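Local coordinates for protein regulator of nonsense transcripts 2 (Homo sapiens, PDB 4CEK) that takes part in nonsense-mediated mRNA decay, the structure being its second MIF4G domain, an all-helical module probably serving as a protein scaffold, at residues Met240-Ser243 with Asp244-His247; Leu277-Gln280 with Met281-Lys285; Tyr294-Met297 with Val298-Ala301. One frame throughout, in Å; residues are numbered along the deposited sequence.

All three contacts are local and partly buried, each with an apolar side turned to neighbouring helices and a polar side toward solvent, and their buried sides meet one another. Interaction 1 lies at the turn that leads from helix 231-243 into helix 247-266, whereas interactions 2 and 3 are turns within helix 268-287 and helix 292-305, consecutive in the chain. Apolar Leu242, Phe245, Met281 and Val298 form the shared inner side: Leu242 packs on Met281, Phe245 on Lys284 and Val298. Regular helix hydrogen bonds order interactions 2 and 3; none spans interaction 1. Toward the surface the chemistry turns polar, and the salt bridge from Lys285 NZ to Glu299 OE2 ties interaction 2 to interaction 3.

Interaction 1: residues Met240-Ser243 with Asp244-His247; sequences MLLS and DFSH
Leu242 and Phe245 meet side by side, both side chains pointing the same way off the chain as it leaves helix 231-243. The touching branch is CD2 of Leu242, which comes obliquely to the ring and lies 3.2 Å from CE1 of Phe245. The backbone reaches the same ring from another direction: the carbonyl oxygen of Leu241 sits at the ring edge, in its plane, 3.7 Å from CD1 of Phe245. A flat aromatic suits this place because its C-H edge can lie against a carbonyl oxygen while its apolar carbons meet a leucine methyl. Phe245 is the centre of an inverse gamma turn, the tight bend that redirects the chain between two successive helices of the all-helical MIF4G domain, with Ser246 at the N-cap position of helix 247-266. The carbonyl oxygen of Asp244, hydrogen-bonded with His249 ND1, links the turn's backbone to that helix. Around the ring close Ile250, Met281, Lys284 and Met288, all from beyond the turn. An alanine in place of Phe245 would probably leave the CD2 methyl of Leu242 without its aromatic partner and open a gap between the turn and Met281. The solvent side is looser and polar. Ser243 and Asp244 are exposed, and their CB atoms touch little more than the adjoining backbone. The Ser243 hydroxyl, OG beside its own backbone N (chi1 -64°), turns back to hydrogen-bond Lys239 O.

Interaction 2: residues Leu277-Gln280 with Met281-Lys285; sequences LLEQ and MMRKK
With CG beside the backbone N (chi1 -72°) and an extended chain from there to NE, Arg283 runs back past the preceding turn of helix 268-287 toward Glu279, whose own chain bends at chi2. The two side chains cross at a slant, and the carboxylate and guanidinium planes stand 73° apart. What touches is aliphatic: CB of Glu279 lies at the edge of the guanidinium, in its plane, 3.8 Å from Arg283 NH1. The opposite charges stay farther apart, Glu279 OE1 being 4.1 Å from Arg283 NH1, beyond a salt bridge. The acid's stronger partner is Tyr302, whose hydroxyl is hydrogen-bonded with Glu279 OE2.

Beneath the side chains the helix ladder is regular. Arg283 N donates to Glu279 O at 2.9 Å, nearly straight at 170°, and CG of Arg283 packs against that same oxygen. The bond from Lys284 N to Gln280 O is more bent, its donor lying above the carbonyl plane, while CG of Lys284 comes within 3.1 Å of Gln280 O. On the buried side Met281 lays its CG 3.4 Å from Leu277 O, and its flexible thioether then leads away to fit among Leu242, Phe245, Leu257 and Val298. Leu277 and Leu278, branched and apolar, face helices 231-243 and 247-266. These turns divide between an apolar inner side and a polar, largely charged outer one. At the outer side the pairing of Glu279 with Arg283 is probably a modest, through-space attraction: the carboxylate is more firmly directed by Tyr302, and the exposed guanidinium meets its neighbour within this contact through the CB of Glu279 rather than through a direct ionic bond.

Interaction 3: residues Tyr294-Met297 with Val298-Ala301; sequences YVTM and VENA
Glu299 lies alongside Val295, one turn earlier in helix 292-305, and its length can be followed over that turn. CB begins 3.4 Å from Thr296 O. CG, placed beside the backbone N (chi1 -71°), comes 3.2 Å from Val295 O, the same oxygen that accepts the bond from Glu299 N, and CD stays close to it. At the tip the oxygens part company. OE2 rests 3.6 Å from Val295 CG1 and is salt-bridged to Lys285 NZ of helix 268-287; OE1 accepts a 2.7 Å hydrogen bond from a water that also hydrogen-bonds Thr296 OG1. A glutamate is long enough to serve both the lysine and the water. These are regular alpha-helical turns in the last helix of the chain, their successive i to i+4 bonds including a nearly straight one, 175°, from Val298 N to Tyr294 O. Beta-branched Val298 turns its CG2 to 3.2 Å from Tyr294 O and packs inward on Ile250, Met281 and Phe245. Tyr294 reaches helix 247-266, its ring stacked with His247 and its hydroxyl hydrogen-bonded with Glu251 OE2. On the exposed side, Thr296 OG1 is also hydrogen-bonded with Ala292 O, and Thr296 CG2 lies beside Asn300 ND2.

Interaction 1: residues Met240-Ser243 with Asp244-His247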
# COMPACT_ATOMS: atom_id res chain seq x y z
N MET A 240 8.36 12.35 -7.98
CA MET A 240 7.70 13.54 -7.39
C MET A 240 8.32 14.00 -6.08
O MET A 240 8.39 15.19 -5.78
CB MET A 240 6.21 13.31 -7.15
CG MET A 240 5.38 13.33 -8.42
SD MET A 240 5.80 14.67 -9.59
CE MET A 240 5.21 16.09 -8.65
N LEU A 241 8.70 13.03 -5.26
CA LEU A 241 9.32 13.33 -3.99
C LEU A 241 10.74 13.91 -4.23
O LEU A 241 11.15 14.76 -3.49
CB LEU A 241 9.37 12.06 -3.14
CG LEU A 241 8.05 11.49 -2.60
CD1 LEU A 241 8.29 10.18 -1.91
CD2 LEU A 241 7.35 12.46 -1.63
N LEU A 242 11.48 13.47 -5.24
CA LEU A 242 12.80 14.01 -5.50
C LEU A 242 12.80 15.43 -6.13
O LEU A 242 13.84 16.04 -6.22
CB LEU A 242 13.63 13.10 -6.40
CG LEU A 242 13.94 11.70 -5.88
CD1 LEU A 242 15.18 11.16 -6.57
CD2 LEU A 242 14.14 11.66 -4.38
N SER A 243 11.65 15.94 -6.54
CA SER A 243 11.61 17.26 -7.19
C SER A 243 11.61 18.37 -6.17
O SER A 243 12.17 19.43 -6.43
CB SER A 243 10.38 17.37 -8.09
OG SER A 243 10.45 16.43 -9.15
N ASP A 244 10.96 18.15 -5.04
CA ASP A 244 11.04 19.07 -3.91
C ASP A 244 11.56 18.24 -2.72
O ASP A 244 10.79 17.79 -1.86
CB ASP A 244 9.68 19.73 -3.64
CG ASP A 244 9.69 20.61 -2.38
OD1 ASP A 244 10.72 21.28 -2.10
OD2 ASP A 244 8.67 20.61 -1.65
N PHE A 245 12.87 18.09 -2.68
CA PHE A 245 13.54 17.20 -1.74
C PHE A 245 13.75 17.83 -0.37
O PHE A 245 14.86 18.17 0.02
CB PHE A 245 14.87 16.74 -2.36
CG PHE A 245 15.32 15.38 -1.94
CD1 PHE A 245 14.44 14.30 -1.96
CD2 PHE A 245 16.63 15.16 -1.55
CE1 PHE A 245 14.87 13.04 -1.58
CE2 PHE A 245 17.06 13.91 -1.19
CZ PHE A 245 16.18 12.84 -1.20
N SER A 246 12.65 17.93 0.37
CA SER A 246 12.55 18.63 1.62
C SER A 246 12.33 17.62 2.73
O SER A 246 12.25 16.43 2.48
CB SER A 246 11.31 19.50 1.55
OG SER A 246 10.16 18.67 1.73
N HIS A 247 12.13 18.08 3.96
CA HIS A 247 12.13 17.18 5.08
C HIS A 247 11.10 16.08 5.03
O HIS A 247 11.47 14.91 5.16
CB HIS A 247 12.08 17.95 6.40
CG HIS A 247 13.41 18.59 6.79
ND1 HIS A 247 14.42 18.79 5.90
CD2 HIS A 247 13.86 19.09 8.02
CE1 HIS A 247 15.46 19.38 6.53
NE2 HIS A 247 15.11 19.57 7.83

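Interaction 2: residues Leu277-Gln280 with Met281-Lys285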
# COMPACT_ATOMS: atom_id res chain seq x y z
N LEU A 277 17.62 7.06 -10.14
CA LEU A 277 16.98 7.88 -9.11
C LEU A 277 17.71 7.75 -7.77
O LEU A 277 17.76 8.70 -6.99
CB LEU A 277 15.48 7.53 -8.97
CG LEU A 277 14.53 7.93 -10.14
CD1 LEU A 277 13.09 7.42 -9.97
CD2 LEU A 277 14.51 9.43 -10.39
N LEU A 278 18.22 6.55 -7.48
CA LEU A 278 19.01 6.30 -6.25
C LEU A 278 20.27 7.17 -6.24
O LEU A 278 20.59 7.78 -5.22
CB LEU A 278 19.41 4.83 -6.12
CG LEU A 278 18.30 3.87 -5.77
CD1 LEU A 278 18.80 2.41 -5.85
CD2 LEU A 278 17.72 4.22 -4.42
N GLU A 279 20.93 7.23 -7.40
CA GLU A 279 22.13 8.08 -7.58
C GLU A 279 21.78 9.55 -7.54
O GLU A 279 22.57 10.33 -7.03
CB GLU A 279 22.90 7.76 -8.87
CG GLU A 279 23.43 6.35 -8.98
CD GLU A 279 24.50 5.97 -7.94
OE1 GLU A 279 25.38 6.80 -7.61
OE2 GLU A 279 24.47 4.80 -7.46
N GLN A 280 20.61 9.96 -8.03
CA GLN A 280 20.23 11.37 -7.86
C GLN A 280 19.98 11.77 -6.41
O GLN A 280 20.20 12.92 -6.03
CB GLN A 280 18.98 11.73 -8.64
CG GLN A 280 19.13 11.72 -10.14
CD GLN A 280 17.79 11.97 -10.84
OE1 GLN A 280 16.86 12.54 -10.25
NE2 GLN A 280 17.69 11.53 -12.10
N MET A 281 19.48 10.83 -5.60
CA MET A 281 19.29 11.11 -4.16
C MET A 281 20.62 11.27 -3.45
O MET A 281 20.75 12.16 -2.66
CB MET A 281 18.55 10.01 -3.46
CG MET A 281 17.13 9.84 -3.89
SD MET A 281 16.37 8.41 -3.06
CE MET A 281 16.52 8.78 -1.32
N MET A 282 21.57 10.39 -3.76
CA MET A 282 22.92 10.46 -3.19
C MET A 282 23.64 11.73 -3.65
O MET A 282 24.17 12.47 -2.81
CB MET A 282 23.72 9.23 -3.56
CG MET A 282 23.28 8.02 -2.75
SD MET A 282 23.62 8.06 -0.96
CE MET A 282 25.19 7.18 -1.00
N ARG A 283 23.60 12.02 -4.94
CA ARG A 283 24.12 13.30 -5.43
C ARG A 283 23.51 14.50 -4.69
O ARG A 283 24.22 15.45 -4.38
CB ARG A 283 23.96 13.43 -6.95
CG ARG A 283 24.91 12.53 -7.74
CD ARG A 283 24.76 12.73 -9.24
NE ARG A 283 25.98 12.38 -9.99
CZ ARG A 283 26.33 11.15 -10.39
NH1 ARG A 283 25.57 10.09 -10.11
NH2 ARG A 283 27.46 10.97 -11.08
N LYS A 284 22.22 14.44 -4.38
CA LYS A 284 21.50 15.55 -3.73
C LYS A 284 21.80 15.74 -2.26
O LYS A 284 21.66 16.84 -1.78
CB LYS A 284 19.98 15.35 -3.84
CG LYS A 284 19.32 15.79 -5.14
CD LYS A 284 17.80 15.76 -4.99
CE LYS A 284 17.09 15.84 -6.33
NZ LYS A 284 17.24 17.17 -6.98
N LYS A 285 22.10 14.68 -1.50
CA LYS A 285 22.42 14.86 -0.06
C LYS A 285 23.65 15.77 0.14
O LYS A 285 23.58 16.71 0.94
CB LYS A 285 22.59 13.52 0.70
CG LYS A 285 23.57 12.54 0.07
CD LYS A 285 24.55 11.92 1.04
CE LYS A 285 25.65 11.21 0.28
NZ LYS A 285 26.71 10.69 1.19

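Interaction 3: residues Tyr294-Met297 with Val298-Ala301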
# COMPACT_ATOMS: atom_id res chain seq x y z
N TYR A 294 19.09 13.81 7.75
CA TYR A 294 18.50 13.39 6.49
C TYR A 294 19.58 12.92 5.54
O TYR A 294 19.31 12.13 4.64
CB TYR A 294 17.70 14.55 5.87
CG TYR A 294 16.43 14.87 6.62
CD1 TYR A 294 15.25 14.23 6.31
CD2 TYR A 294 16.42 15.79 7.64
CE1 TYR A 294 14.08 14.51 6.99
CE2 TYR A 294 15.26 16.07 8.35
CZ TYR A 294 14.08 15.43 8.00
OH TYR A 294 12.90 15.70 8.67
N VAL A 295 20.80 13.39 5.74
CA VAL A 295 21.92 12.88 4.96
C VAL A 295 22.07 11.37 5.26
O VAL A 295 22.17 10.54 4.34
CB VAL A 295 23.22 13.70 5.25
CG1 VAL A 295 24.42 13.11 4.50
CG2 VAL A 295 23.01 15.16 4.83
N THR A 296 21.97 11.03 6.53
CA THR A 296 22.13 9.66 7.00
C THR A 296 20.92 8.78 6.58
O THR A 296 21.11 7.65 6.07
CB THR A 296 22.29 9.70 8.55
OG1 THR A 296 23.47 10.45 8.88
CG2 THR A 296 22.31 8.34 9.13
N MET A 297 19.70 9.31 6.75
CA MET A 297 18.47 8.68 6.18
C MET A 297 18.59 8.30 4.70
O MET A 297 18.41 7.16 4.33
CB MET A 297 17.26 9.60 6.37
CG MET A 297 15.91 8.89 6.47
SD MET A 297 14.54 10.06 6.71
CE MET A 297 14.80 10.55 8.42
N VAL A 298 18.93 9.24 3.84
CA VAL A 298 19.11 8.94 2.42
C VAL A 298 20.17 7.84 2.19
O VAL A 298 19.94 6.89 1.43
CB VAL A 298 19.51 10.23 1.65
CG1 VAL A 298 19.87 9.91 0.19
CG2 VAL A 298 18.40 11.32 1.73
N GLU A 299 21.33 7.97 2.85
CA GLU A 299 22.38 6.92 2.78
C GLU A 299 21.86 5.54 3.13
O GLU A 299 22.07 4.58 2.40
CB GLU A 299 23.56 7.28 3.69
CG GLU A 299 24.34 8.46 3.13
CD GLU A 299 25.27 9.13 4.11
OE1 GLU A 299 25.29 8.78 5.29
OE2 GLU A 299 26.01 10.02 3.68
N ASN A 300 21.16 5.45 4.25
CA ASN A 300 20.64 4.16 4.69
C ASN A 300 19.64 3.53 3.70
O ASN A 300 19.77 2.34 3.39
CB ASN A 300 20.08 4.30 6.08
CG ASN A 300 21.17 4.46 7.12
OD1 ASN A 300 22.37 4.26 6.81
ND2 ASN A 300 20.79 4.85 8.34
N ALA A 301 18.74 4.33 3.12
CA ALA A 301 17.82 3.84 2.10
C ALA A 301 18.57 3.41 0.87
O ALA A 301 18.25 2.37 0.28
CB ALA A 301 16.76 4.87 1.73
O HOH W 1 25.81 10.61 7.27